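Local coordinates for Mab-21 domain-containing protein (Tribolium castaneum, PDB 7LT2), which senses double-stranded RNA in innate immunity and, once triggered, makes the cyclic dinucleotide 2',3'-cGAMP from ATP and GTP, at residues 305-319 / 341-355. Sequence-based numbering, arbitrary orientation.
Sequences FMTTLREYNEFIADQ and NNISNRIGYIIKDIE
Helix 305-318 meets Ile351, Ile347 and Ser344 of helix 341-354 in a nearly antiparallel pair, the axes 8.5 Å apart at closest approach and 156° between their directions, drawing nearest where Ala317 CA lies 5.4 Å from Ser344 CA. The pair belongs to the helical HhH/H2TH-like domain of this Mab-21 family protein and packs by knobs into holes: Ile351 fits among Met306, Leu309, Arg310 and Asn313, while Asn313 fits among Ser344, Ile347, Gly348 and Ile351. Leu309 slides past Ile351 in the opposite direction, its CD2 3.8 Å from Ile351 CG1, and meets Ile354 tip to tip. With chi1 at 69°, Ile354 holds CG1 between its own backbone N and carbonyl carbon, and its CD1 ends 3.7 Å from Met306 SD and 4.0 Å from Phe305 CE2. Tyr312 CE2 touches Ile347 CD1; the Tyr312 hydroxyl is hydrogen-bonded to His273, and the Tyr312 side chain also packs on Ile281, which probably belongs to the ATP site. Ala317 CB rests 3.3 Å from Ser344 OG. At the Schellman motif of Gln319, a water lies within hydrogen-bonding distance of both Ala317 O and Asn341 OD1, and Gln319 NE2 adds a weak bond to the same OD1. At the other end, Ile351 CG2 lies over one face of the Arg310 guanidinium, whose NH2 donates a 2.8 Å in-plane hydrogen bond, part of a salt bridge, to the anti lone pair of Glu355 OE2.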
ATOM      1  N   PHE A 305     -11.324 -11.306 -17.175  1.00 20.08           N
ATOM      2  CA  PHE A 305     -11.484  -9.858 -17.297  1.00 20.28           C
ATOM      3  C   PHE A 305     -12.948  -9.473 -17.485  1.00 20.17           C
ATOM      4  O   PHE A 305     -13.462  -8.588 -16.791  1.00 18.10           O
ATOM      5  CB  PHE A 305     -10.634  -9.336 -18.458  1.00 18.67           C
ATOM      6  CG  PHE A 305     -10.922  -7.897 -18.832  1.00 20.63           C
ATOM      7  CD1 PHE A 305     -10.521  -6.856 -18.008  1.00 19.37           C
ATOM      8  CD2 PHE A 305     -11.566  -7.591 -20.020  1.00 20.02           C
ATOM      9  CE1 PHE A 305     -10.778  -5.537 -18.349  1.00 20.04           C
ATOM     10  CE2 PHE A 305     -11.826  -6.274 -20.370  1.00 22.47           C
ATOM     11  CZ  PHE A 305     -11.432  -5.246 -19.535  1.00 19.81           C
ATOM     12  N   MET A 306     -13.634 -10.119 -18.432  1.00 22.14           N
ATOM     13  CA  MET A 306     -15.025  -9.770 -18.702  1.00 21.86           C
ATOM     14  C   MET A 306     -15.918 -10.054 -17.504  1.00 20.38           C
ATOM     15  O   MET A 306     -16.821  -9.269 -17.190  1.00 19.85           O
ATOM     16  CB  MET A 306     -15.532 -10.530 -19.929  1.00 22.05           C
ATOM     17  CG  MET A 306     -14.935 -10.053 -21.244  1.00 23.57           C
ATOM     18  SD  MET A 306     -15.290  -8.316 -21.576  1.00 24.52           S
ATOM     19  CE  MET A 306     -17.078  -8.334 -21.518  1.00 25.03           C
ATOM     20  N   THR A 307     -15.692 -11.176 -16.823  1.00 20.93           N
ATOM     21  CA  THR A 307     -16.561 -11.527 -15.709  1.00 21.54           C
ATOM     22  C   THR A 307     -16.338 -10.603 -14.519  1.00 19.89           C
ATOM     23  O   THR A 307     -17.306 -10.138 -13.905  1.00 21.46           O
ATOM     24  CB  THR A 307     -16.346 -12.985 -15.311  1.00 21.39           C
ATOM     25  OG1 THR A 307     -16.795 -13.828 -16.377  1.00 23.72           O
ATOM     26  CG2 THR A 307     -17.133 -13.311 -14.048  1.00 25.80           C
ATOM     27  N   THR A 308     -15.074 -10.314 -14.183  1.00 19.05           N
ATOM     28  CA  THR A 308     -14.815  -9.428 -13.052  1.00 17.58           C
ATOM     29  C   THR A 308     -15.207  -7.992 -13.376  1.00 20.92           C
ATOM     30  O   THR A 308     -15.633  -7.257 -12.482  1.00 20.85           O
ATOM     31  CB  THR A 308     -13.347  -9.499 -12.608  1.00 17.99           C
ATOM     32  OG1 THR A 308     -12.463  -9.183 -13.694  1.00 18.58           O
ATOM     33  CG2 THR A 308     -13.018 -10.887 -12.068  1.00 17.06           C
ATOM     34  N   LEU A 309     -15.098  -7.587 -14.645  1.00 17.85           N
ATOM     35  CA  LEU A 309     -15.554  -6.253 -15.027  1.00 18.03           C
ATOM     36  C   LEU A 309     -17.058  -6.111 -14.833  1.00 20.40           C
ATOM     37  O   LEU A 309     -17.531  -5.084 -14.332  1.00 20.37           O
ATOM     38  CB  LEU A 309     -15.171  -5.954 -16.478  1.00 19.32           C
ATOM     39  CG  LEU A 309     -15.642  -4.614 -17.064  1.00 19.43           C
ATOM     40  CD1 LEU A 309     -15.061  -3.418 -16.314  1.00 19.96           C
ATOM     41  CD2 LEU A 309     -15.303  -4.524 -18.547  1.00 21.90           C
ATOM     42  N   ARG A 310     -17.823  -7.136 -15.215  1.00 18.45           N
ATOM     43  CA  ARG A 310     -19.266  -7.119 -14.991  1.00 19.89           C
ATOM     44  C   ARG A 310     -19.602  -7.033 -13.505  1.00 22.49           C
ATOM     45  O   ARG A 310     -20.501  -6.280 -13.108  1.00 22.43           O
ATOM     46  CB  ARG A 310     -19.901  -8.367 -15.606  1.00 23.57           C
ATOM     47  CG  ARG A 310     -19.875  -8.404 -17.127  1.00 26.06           C
ATOM     48  CD  ARG A 310     -20.552  -9.663 -17.646  1.00 29.77           C
ATOM     49  NE  ARG A 310     -20.385  -9.824 -19.086  1.00 34.05           N
ATOM     50  CZ  ARG A 310     -21.182  -9.283 -19.998  1.00 36.75           C
ATOM     51  NH1 ARG A 310     -22.220  -8.537 -19.655  1.00 32.41           N
ATOM     52  NH2 ARG A 310     -20.931  -9.499 -21.286  1.00 35.37           N
ATOM     53  N   GLU A 311     -18.894  -7.810 -12.671  1.00 23.12           N
ATOM     54  CA  GLU A 311     -19.178  -7.822 -11.236  1.00 25.16           C
ATOM     55  C   GLU A 311     -18.744  -6.510 -10.583  1.00 22.56           C
ATOM     56  O   GLU A 311     -19.428  -6.003  -9.685  1.00 21.48           O
ATOM     57  CB  GLU A 311     -18.510  -9.039 -10.575  1.00 25.25           C
ATOM     58  CG  GLU A 311     -19.473 -10.186 -10.272  1.00 47.19           C
ATOM     59  CD  GLU A 311     -20.504  -9.806  -9.236  1.00 43.78           C
ATOM     60  OE1 GLU A 311     -20.119  -9.648  -8.057  1.00 48.02           O
ATOM     61  OE2 GLU A 311     -21.694  -9.664  -9.609  1.00 48.95           O
ATOM     62  N   TYR A 312     -17.619  -5.945 -11.033  1.00 20.94           N
ATOM     63  CA  TYR A 312     -17.202  -4.613 -10.602  1.00 19.93           C
ATOM     64  C   TYR A 312     -18.282  -3.574 -10.895  1.00 23.36           C
ATOM     65  O   TYR A 312     -18.590  -2.728 -10.045  1.00 23.31           O
ATOM     66  CB  TYR A 312     -15.879  -4.264 -11.294  1.00 20.60           C
ATOM     67  CG  TYR A 312     -15.409  -2.833 -11.183  1.00 19.02           C
ATOM     68  CD1 TYR A 312     -15.118  -2.268  -9.952  1.00 20.27           C
ATOM     69  CD2 TYR A 312     -15.203  -2.066 -12.322  1.00 17.64           C
ATOM     70  CE1 TYR A 312     -14.669  -0.964  -9.855  1.00 20.54           C
ATOM     71  CE2 TYR A 312     -14.749  -0.768 -12.238  1.00 22.66           C
ATOM     72  CZ  TYR A 312     -14.481  -0.222 -11.004  1.00 20.60           C
ATOM     73  OH  TYR A 312     -14.027   1.075 -10.927  1.00 22.09           O
ATOM     74  N   ASN A 313     -18.890  -3.643 -12.082  1.00 21.71           N
ATOM     75  CA  ASN A 313     -19.973  -2.722 -12.406  1.00 23.49           C
ATOM     76  C   ASN A 313     -21.167  -2.896 -11.473  1.00 27.66           C
ATOM     77  O   ASN A 313     -21.832  -1.910 -11.131  1.00 25.65           O
ATOM     78  CB  ASN A 313     -20.405  -2.907 -13.860  1.00 20.80           C
ATOM     79  CG  ASN A 313     -21.182  -1.720 -14.386  1.00 31.31           C
ATOM     80  OD1 ASN A 313     -21.059  -0.611 -13.869  1.00 30.97           O
ATOM     81  ND2 ASN A 313     -21.986  -1.945 -15.415  1.00 33.76           N
ATOM     82  N   GLU A 314     -21.451  -4.130 -11.042  1.00 23.95           N
ATOM     83  CA  GLU A 314     -22.584  -4.349 -10.142  1.00 22.73           C
ATOM     84  C   GLU A 314     -22.348  -3.711  -8.777  1.00 22.70           C
ATOM     85  O   GLU A 314     -23.289  -3.199  -8.157  1.00 24.20           O
ATOM     86  CB  GLU A 314     -22.864  -5.844  -9.992  1.00 27.99           C
ATOM     87  CG  GLU A 314     -23.282  -6.532 -11.278  1.00 28.60           C
ATOM     88  CD  GLU A 314     -24.615  -6.036 -11.808  1.00 47.82           C
ATOM     89  OE1 GLU A 314     -25.372  -5.405 -11.037  1.00 48.25           O
ATOM     90  OE2 GLU A 314     -24.906  -6.277 -13.001  1.00 50.48           O
ATOM     91  N   PHE A 315     -21.109  -3.753  -8.279  1.00 22.76           N
ATOM     92  CA  PHE A 315     -20.781  -3.038  -7.047  1.00 21.22           C
ATOM     93  C   PHE A 315     -21.022  -1.544  -7.202  1.00 23.04           C
ATOM     94  O   PHE A 315     -21.621  -0.903  -6.332  1.00 23.47           O
ATOM     95  CB  PHE A 315     -19.325  -3.294  -6.653  1.00 18.88           C
ATOM     96  CG  PHE A 315     -19.100  -4.597  -5.928  1.00 22.37           C
ATOM     97  CD1 PHE A 315     -19.277  -4.685  -4.556  1.00 25.29           C
ATOM     98  CD2 PHE A 315     -18.679  -5.724  -6.616  1.00 23.51           C
ATOM     99  CE1 PHE A 315     -19.056  -5.879  -3.884  1.00 24.43           C
ATOM    100  CE2 PHE A 315     -18.454  -6.916  -5.954  1.00 23.68           C
ATOM    101  CZ  PHE A 315     -18.644  -6.995  -4.583  1.00 21.48           C
ATOM    102  N   ILE A 316     -20.544  -0.969  -8.307  1.00 21.28           N
ATOM    103  CA  ILE A 316     -20.706   0.462  -8.539  1.00 19.52           C
ATOM    104  C   ILE A 316     -22.182   0.814  -8.665  1.00 21.89           C
ATOM    105  O   ILE A 316     -22.664   1.778  -8.058  1.00 24.34           O
ATOM    106  CB  ILE A 316     -19.914   0.895  -9.786  1.00 21.82           C
ATOM    107  CG1 ILE A 316     -18.418   0.626  -9.602  1.00 23.32           C
ATOM    108  CG2 ILE A 316     -20.152   2.368 -10.087  1.00 23.49           C
ATOM    109  CD1 ILE A 316     -17.783   1.447  -8.504  1.00 27.08           C
ATOM    110  N   ALA A 317     -22.923   0.034  -9.459  1.00 24.26           N
ATOM    111  CA  ALA A 317     -24.354   0.275  -9.621  1.00 26.74           C
ATOM    112  C   ALA A 317     -25.089   0.174  -8.291  1.00 27.37           C
ATOM    113  O   ALA A 317     -25.977   0.985  -8.000  1.00 26.78           O
ATOM    114  CB  ALA A 317     -24.942  -0.710 -10.631  1.00 25.23           C
ATOM    115  N   ASP A 318     -24.735  -0.818  -7.472  1.00 28.25           N
ATOM    116  CA  ASP A 318     -25.313  -0.953  -6.141  1.00 25.33           C
ATOM    117  C   ASP A 318     -24.854   0.151  -5.195  1.00 25.02           C
ATOM    118  O   ASP A 318     -25.434   0.299  -4.112  1.00 30.70           O
ATOM    119  CB  ASP A 318     -24.956  -2.329  -5.569  1.00 26.80           C
ATOM    120  CG  ASP A 318     -25.751  -2.676  -4.323  1.00 35.06           C
ATOM    121  OD1 ASP A 318     -27.000  -2.621  -4.370  1.00 34.78           O
ATOM    122  OD2 ASP A 318     -25.124  -3.023  -3.298  1.00 36.79           O
ATOM    123  N   GLN A 319     -23.837   0.924  -5.586  1.00 25.41           N
ATOM    124  CA  GLN A 319     -23.314   2.037  -4.794  1.00 22.51           C
ATOM    125  C   GLN A 319     -22.806   1.574  -3.430  1.00 27.45           C
ATOM    126  O   GLN A 319     -22.895   2.298  -2.437  1.00 24.78           O
ATOM    127  CB  GLN A 319     -24.359   3.152  -4.658  1.00 25.30           C
ATOM    128  CG  GLN A 319     -24.830   3.659  -6.016  1.00 25.96           C
ATOM    129  CD  GLN A 319     -25.784   4.831  -5.939  1.00 34.45           C
ATOM    130  OE1 GLN A 319     -26.099   5.329  -4.857  1.00 35.02           O
ATOM    131  NE2 GLN A 319     -26.255   5.277  -7.099  1.00 33.43           N
ATOM    132  N   ASN A 341     -23.857   6.636 -10.572  1.00 24.73           N
ATOM    133  CA  ASN A 341     -24.743   6.301 -11.684  1.00 24.24           C
ATOM    134  C   ASN A 341     -24.053   6.533 -13.024  1.00 24.81           C
ATOM    135  O   ASN A 341     -24.109   5.683 -13.919  1.00 27.30           O
ATOM    136  CB  ASN A 341     -26.036   7.114 -11.602  1.00 28.81           C
ATOM    137  CG  ASN A 341     -26.984   6.613 -10.522  1.00 27.50           C
ATOM    138  OD1 ASN A 341     -26.830   5.507 -10.004  1.00 31.37           O
ATOM    139  ND2 ASN A 341     -27.980   7.428 -10.185  1.00 29.76           N
ATOM    140  N   ASN A 342     -23.394   7.685 -13.182  1.00 22.97           N
ATOM    141  CA  ASN A 342     -22.717   7.981 -14.440  1.00 22.49           C
ATOM    142  C   ASN A 342     -21.591   6.990 -14.708  1.00 21.99           C
ATOM    143  O   ASN A 342     -21.408   6.542 -15.845  1.00 27.38           O
ATOM    144  CB  ASN A 342     -22.164   9.407 -14.426  1.00 22.76           C
ATOM    145  CG  ASN A 342     -23.254  10.464 -14.472  1.00 24.12           C
ATOM    146  OD1 ASN A 342     -24.387  10.201 -14.884  1.00 27.06           O
ATOM    147  ND2 ASN A 342     -22.908  11.674 -14.061  1.00 25.01           N
ATOM    148  N   ILE A 343     -20.818   6.644 -13.677  1.00 21.60           N
ATOM    149  CA  ILE A 343     -19.713   5.714 -13.880  1.00 23.67           C
ATOM    150  C   ILE A 343     -20.242   4.331 -14.245  1.00 25.20           C
ATOM    151  O   ILE A 343     -19.728   3.680 -15.160  1.00 24.01           O
ATOM    152  CB  ILE A 343     -18.805   5.679 -12.636  1.00 23.62           C
ATOM    153  CG1 ILE A 343     -18.113   7.032 -12.456  1.00 26.70           C
ATOM    154  CG2 ILE A 343     -17.758   4.572 -12.762  1.00 19.00           C
ATOM    155  CD1 ILE A 343     -17.359   7.166 -11.154  1.00 21.57           C
ATOM    156  N   SER A 344     -21.289   3.871 -13.555  1.00 22.92           N
ATOM    157  CA  SER A 344     -21.873   2.572 -13.883  1.00 24.80           C
ATOM    158  C   SER A 344     -22.439   2.555 -15.300  1.00 23.70           C
ATOM    159  O   SER A 344     -22.315   1.550 -16.011  1.00 25.77           O
ATOM    160  CB  SER A 344     -22.957   2.210 -12.867  1.00 28.94           C
ATOM    161  OG  SER A 344     -23.526   0.948 -13.171  1.00 32.53           O
ATOM    162  N   ASN A 345     -23.065   3.655 -15.731  1.00 24.30           N
ATOM    163  CA  ASN A 345     -23.563   3.724 -17.102  1.00 26.64           C
ATOM    164  C   ASN A 345     -22.417   3.698 -18.109  1.00 27.66           C
ATOM    165  O   ASN A 345     -22.521   3.051 -19.158  1.00 30.82           O
ATOM    166  CB  ASN A 345     -24.413   4.981 -17.292  1.00 24.28           C
ATOM    167  CG  ASN A 345     -25.729   4.919 -16.532  1.00 30.03           C
ATOM    168  OD1 ASN A 345     -26.208   3.843 -16.174  1.00 32.71           O
ATOM    169  ND2 ASN A 345     -26.325   6.080 -16.293  1.00 30.21           N
ATOM    170  N   ARG A 346     -21.327   4.413 -17.812  1.00 27.21           N
ATOM    171  CA  ARG A 346     -20.114   4.347 -18.624  1.00 25.85           C
ATOM    172  C   ARG A 346     -19.654   2.909 -18.812  1.00 27.03           C
ATOM    173  O   ARG A 346     -19.435   2.449 -19.939  1.00 27.61           O
ATOM    174  CB  ARG A 346     -18.996   5.140 -17.950  1.00 33.70           C
ATOM    175  CG  ARG A 346     -18.734   6.534 -18.442  1.00 36.44           C
ATOM    176  CD  ARG A 346     -17.346   6.917 -17.952  1.00 36.53           C
ATOM    177  NE  ARG A 346     -17.092   8.350 -17.947  1.00 42.66           N
ATOM    178  CZ  ARG A 346     -16.329   8.976 -18.830  1.00 36.31           C
ATOM    179  NH1 ARG A 346     -15.762   8.330 -19.837  1.00 36.25           N
ATOM    180  NH2 ARG A 346     -16.124  10.282 -18.694  1.00 40.25           N
ATOM    181  N   ILE A 347     -19.474   2.195 -17.702  1.00 24.78           N
ATOM    182  CA  ILE A 347     -18.923   0.849 -17.752  1.00 23.40           C
ATOM    183  C   ILE A 347     -19.869  -0.088 -18.488  1.00 22.86           C
ATOM    184  O   ILE A 347     -19.433  -0.956 -19.254  1.00 25.02           O
ATOM    185  CB  ILE A 347     -18.622   0.363 -16.324  1.00 24.85           C
ATOM    186  CG1 ILE A 347     -17.589   1.284 -15.668  1.00 28.62           C
ATOM    187  CG2 ILE A 347     -18.142  -1.078 -16.332  1.00 21.44           C
ATOM    188  CD1 ILE A 347     -17.412   1.047 -14.188  1.00 22.83           C
ATOM    189  N   GLY A 348     -21.177   0.084 -18.287  1.00 23.16           N
ATOM    190  CA  GLY A 348     -22.138  -0.731 -19.013  1.00 24.06           C
ATOM    191  C   GLY A 348     -22.037  -0.552 -20.516  1.00 25.00           C
ATOM    192  O   GLY A 348     -22.103  -1.525 -21.270  1.00 25.91           O
ATOM    193  N   TYR A 349     -21.881   0.696 -20.973  1.00 28.09           N
ATOM    194  CA  TYR A 349     -21.664   0.935 -22.395  1.00 30.30           C
ATOM    195  C   TYR A 349     -20.409   0.229 -22.886  1.00 27.74           C
ATOM    196  O   TYR A 349     -20.402  -0.353 -23.977  1.00 30.96           O
ATOM    197  CB  TYR A 349     -21.559   2.435 -22.681  1.00 34.67           C
ATOM    198  CG  TYR A 349     -20.646   2.739 -23.855  1.00 37.99           C
ATOM    199  CD1 TYR A 349     -21.085   2.577 -25.162  1.00 45.81           C
ATOM    200  CD2 TYR A 349     -19.337   3.164 -23.652  1.00 38.79           C
ATOM    201  CE1 TYR A 349     -20.250   2.840 -26.239  1.00 47.49           C
ATOM    202  CE2 TYR A 349     -18.496   3.427 -24.719  1.00 33.91           C
ATOM    203  CZ  TYR A 349     -18.957   3.264 -26.009  1.00 42.15           C
ATOM    204  OH  TYR A 349     -18.120   3.526 -27.070  1.00 45.22           O
ATOM    205  N   ILE A 350     -19.333   0.284 -22.099  1.00 26.76           N
ATOM    206  CA  ILE A 350     -18.081  -0.347 -22.505  1.00 28.29           C
ATOM    207  C   ILE A 350     -18.258  -1.855 -22.614  1.00 25.01           C
ATOM    208  O   ILE A 350     -17.812  -2.476 -23.587  1.00 26.46           O
ATOM    209  CB  ILE A 350     -16.954   0.033 -21.526  1.00 25.52           C
ATOM    210  CG1 ILE A 350     -16.657   1.533 -21.633  1.00 32.65           C
ATOM    211  CG2 ILE A 350     -15.703  -0.798 -21.792  1.00 25.33           C
ATOM    212  CD1 ILE A 350     -15.688   2.053 -20.596  1.00 33.03           C
ATOM    213  N   ILE A 351     -18.930  -2.463 -21.632  1.00 25.18           N
ATOM    214  CA  ILE A 351     -19.169  -3.904 -21.672  1.00 21.21           C
ATOM    215  C   ILE A 351     -19.924  -4.291 -22.939  1.00 26.94           C
ATOM    216  O   ILE A 351     -19.574  -5.269 -23.613  1.00 26.45           O
ATOM    217  CB  ILE A 351     -19.915  -4.357 -20.404  1.00 22.69           C
ATOM    218  CG1 ILE A 351     -19.044  -4.113 -19.170  1.00 23.86           C
ATOM    219  CG2 ILE A 351     -20.287  -5.831 -20.506  1.00 26.82           C
ATOM    220  CD1 ILE A 351     -19.755  -4.358 -17.863  1.00 25.97           C
ATOM    221  N   LYS A 352     -20.961  -3.523 -23.294  1.00 26.87           N
ATOM    222  CA  LYS A 352     -21.708  -3.821 -24.512  1.00 28.30           C
ATOM    223  C   LYS A 352     -20.825  -3.690 -25.745  1.00 28.06           C
ATOM    224  O   LYS A 352     -20.981  -4.439 -26.717  1.00 27.13           O
ATOM    225  CB  LYS A 352     -22.918  -2.894 -24.630  1.00 27.39           C
ATOM    226  CG  LYS A 352     -23.925  -3.033 -23.505  1.00 42.59           C
ATOM    227  CD  LYS A 352     -24.503  -4.435 -23.451  1.00 42.87           C
ATOM    228  CE  LYS A 352     -25.848  -4.509 -24.151  1.00 50.56           C
ATOM    229  NZ  LYS A 352     -26.888  -3.737 -23.415  1.00 60.82           N
ATOM    230  N   ASP A 353     -19.885  -2.747 -25.720  1.00 28.79           N
ATOM    231  CA  ASP A 353     -19.062  -2.475 -26.891  1.00 26.72           C
ATOM    232  C   ASP A 353     -17.965  -3.516 -27.088  1.00 29.81           C
ATOM    233  O   ASP A 353     -17.501  -3.707 -28.218  1.00 25.38           O
ATOM    234  CB  ASP A 353     -18.445  -1.078 -26.773  1.00 24.64           C
ATOM    235  CG  ASP A 353     -17.921  -0.561 -28.090  1.00 31.05           C
ATOM    236  OD1 ASP A 353     -18.731  -0.407 -29.026  1.00 32.47           O
ATOM    237  OD2 ASP A 353     -16.703  -0.298 -28.182  1.00 33.96           O
ATOM    238  N   ILE A 354     -17.540  -4.191 -26.019  1.00 27.12           N
ATOM    239  CA  ILE A 354     -16.455  -5.163 -26.099  1.00 28.32           C
ATOM    240  C   ILE A 354     -16.935  -6.599 -25.934  1.00 27.49           C
ATOM    241  O   ILE A 354     -16.185  -7.525 -26.282  1.00 28.17           O
ATOM    242  CB  ILE A 354     -15.348  -4.858 -25.068  1.00 21.93           C
ATOM    243  CG1 ILE A 354     -15.854  -5.107 -23.645  1.00 30.18           C
ATOM    244  CG2 ILE A 354     -14.849  -3.429 -25.225  1.00 23.25           C
ATOM    245  CD1 ILE A 354     -14.819  -4.824 -22.568  1.00 26.46           C
ATOM    246  N   GLU A 355     -18.138  -6.806 -25.394  1.00 29.75           N
ATOM    247  CA  GLU A 355     -18.830  -8.087 -25.267  1.00 34.51           C
ATOM    248  C   GLU A 355     -18.448  -9.095 -26.342  1.00 41.12           C
ATOM    249  O   GLU A 355     -17.886 -10.157 -26.050  1.00 32.75           O
ATOM    250  CB  GLU A 355     -20.338  -7.835 -25.329  1.00 35.68           C
ATOM    251  CG  GLU A 355     -21.172  -8.723 -24.452  1.00 45.99           C
ATOM    252  CD  GLU A 355     -22.459  -8.049 -24.036  1.00 40.95           C
ATOM    253  OE1 GLU A 355     -23.142  -7.462 -24.907  1.00 38.39           O
ATOM    254  OE2 GLU A 355     -22.775  -8.085 -22.830  1.00 47.97           O
TER
HETATM  255  O   HOH W   1     -27.172   2.935  -9.620  1.00 28.83           O